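Local coordinates for phage-like element PBSX protein XepA (Bacillus subtilis, PDB 6IA5), which is of uncertain function but belongs to a prophage lytic cassette, assembles as a pentamer and possibly binds the cytoplasmic membrane, at the interface of chains A and B. Numbering follows the deposited sequence. Chains: chain A/B, Phage-like element PBSX protein XepA.

The interface of chains A and B. Residues chain A 19, 29-31, 33; chain B 18, 31-34.
With CG1 anti to the carbonyl carbon in both A:Val33 (chi1 -63°) and B:Val33, the tip of A:Val33 CG1 comes against the flank of the B:Val33 CB-CG1 bond, 3.8 Å from its CG1, the side chains crossing at about a right angle. The contact lies beside an intersubunit parallel beta bridge of the XepA pentamer, where strand 28-35 of one copy runs beside strand 28-35 of the next, shifted in register: A:Thr31 is paired with B:Val33, so a stretch of one sequence meets itself two residues out of step. A:Thr31 N donates to B:Pro32 O (3.0 Å), B:Ser34 N returns a bond to A:Thr31 O, and A:Val33 N continues to B:Ser34 O (2.8 Å). The first is nearly straight at the hydrogen, 175°; in the second the donor stands above the carbonyl plane. B:Pro32 has no backbone N-H to give and joins through its carbonyl. A:Thr31 turns OG1 anti to its carbonyl carbon (chi1 -60°), which carries the hydroxyl to a water 2.6 Å away; that water also touches B:Pro32 O and, at 2.9 Å, B:Ala18 O, linking the A:Thr31 hydroxyl to both the strand and the loop of chain B. B:Pro32 O thus receives both a backbone N-H and the water. The same water lies in plane at the edge of the A:Phe29 ring, whose CE1 corner presses on the backbone of B:Ala18, 3.5 Å from its CA. A:Val19 closes on the B:Ala18 methyl CB with CG1. On the opposite face of the strand pair, A:Val30 lays CG2 alongside the B:Val33-B:Ser34 peptide, 3.7 Å from B:Ser34 CB, adding an apolar contact beside the backbone bonds.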
loop_
_atom_site.group_PDB
_atom_site.type_symbol
_atom_site.label_atom_id
_atom_site.label_comp_id
_atom_site.label_asym_id
_atom_site.label_seq_id
_atom_site.Cartn_x
_atom_site.Cartn_y
_atom_site.Cartn_z
ATOM N N VAL A 19 3.689 33.169 -22.521
ATOM C CA VAL A 19 4.506 31.971 -22.633
ATOM C C VAL A 19 5.889 32.273 -22.063
ATOM O O VAL A 19 6.248 33.432 -21.855
ATOM C CB VAL A 19 4.610 31.443 -24.076
ATOM C CG1 VAL A 19 3.245 31.077 -24.641
ATOM C CG2 VAL A 19 5.358 32.413 -25.008
ATOM N N PHE A 29 8.202 27.098 -26.793
ATOM C CA PHE A 29 7.414 27.956 -25.911
ATOM C C PHE A 29 6.471 27.096 -25.064
ATOM O O PHE A 29 6.015 26.054 -25.506
ATOM C CB PHE A 29 6.603 28.968 -26.741
ATOM C CG PHE A 29 5.788 28.304 -27.829
ATOM C CD1 PHE A 29 4.525 27.787 -27.575
ATOM C CD2 PHE A 29 6.337 28.122 -29.094
ATOM C CE1 PHE A 29 3.827 27.115 -28.572
ATOM C CE2 PHE A 29 5.615 27.492 -30.103
ATOM C CZ PHE A 29 4.367 26.965 -29.841
ATOM N N VAL A 30 6.126 27.586 -23.876
ATOM C CA VAL A 30 5.200 26.878 -23.003
ATOM C C VAL A 30 4.411 27.935 -22.217
ATOM O O VAL A 30 4.982 28.942 -21.807
ATOM C CB VAL A 30 5.940 25.883 -22.068
ATOM C CG1 VAL A 30 6.963 26.583 -21.151
ATOM C CG2 VAL A 30 4.969 25.076 -21.214
ATOM N N THR A 31 3.112 27.681 -22.006
ATOM C CA THR A 31 2.249 28.578 -21.250
ATOM C C THR A 31 2.272 28.198 -19.763
ATOM O O THR A 31 1.834 27.103 -19.396
ATOM C CB THR A 31 0.809 28.504 -21.792
ATOM O OG1 THR A 31 0.834 28.892 -23.172
ATOM C CG2 THR A 31 -0.181 29.343 -21.006
ATOM N N VAL A 33 0.856 27.866 -16.167
ATOM C CA VAL A 33 -0.514 27.773 -15.684
ATOM C C VAL A 33 -0.509 27.454 -14.203
ATOM O O VAL A 33 0.499 27.033 -13.651
ATOM C CB VAL A 33 -1.345 26.730 -16.465
ATOM C CG1 VAL A 33 -1.488 27.088 -17.952
ATOM C CG2 VAL A 33 -0.829 25.288 -16.253
ATOM N N ALA B 18 -0.167 29.686 -29.527
ATOM C CA ALA B 18 0.890 29.012 -28.775
ATOM C C ALA B 18 0.540 27.525 -28.654
ATOM O O ALA B 18 0.317 27.027 -27.549
ATOM C CB ALA B 18 1.072 29.675 -27.418
ATOM N N THR B 31 -2.224 23.145 -26.748
ATOM C CA THR B 31 -1.420 24.182 -26.106
ATOM C C THR B 31 -0.477 23.536 -25.075
ATOM O O THR B 31 -0.927 22.941 -24.085
ATOM C CB THR B 31 -2.332 25.176 -25.368
ATOM O OG1 THR B 31 -3.210 25.761 -26.320
ATOM C CG2 THR B 31 -1.587 26.248 -24.599
ATOM N N PRO B 32 0.864 23.628 -25.265
ATOM C CA PRO B 32 1.810 23.165 -24.241
ATOM C C PRO B 32 1.737 24.051 -23.010
ATOM O O PRO B 32 1.789 25.274 -23.137
ATOM C CB PRO B 32 3.194 23.359 -24.886
ATOM C CG PRO B 32 2.880 23.396 -26.371
ATOM C CD PRO B 32 1.540 24.116 -26.481
ATOM N N VAL B 33 1.657 23.421 -21.827
ATOM C CA VAL B 33 1.564 24.173 -20.582
ATOM C C VAL B 33 2.546 23.609 -19.558
ATOM O O VAL B 33 3.050 22.500 -19.710
ATOM C CB VAL B 33 0.136 24.180 -19.998
ATOM C CG1 VAL B 33 -0.887 24.817 -20.954
ATOM C CG2 VAL B 33 -0.305 22.776 -19.580
ATOM N N SER B 34 2.803 24.407 -18.525
ATOM C CA SER B 34 3.608 24.003 -17.384
ATOM C C SER B 34 3.030 24.660 -16.145
ATOM O O SER B 34 2.788 25.885 -16.128
ATOM C CB SER B 34 5.050 24.409 -17.527
ATOM O OG SER B 34 5.756 24.197 -16.297
HETATM O O HOH W 1 1.692 27.274 -25.059
#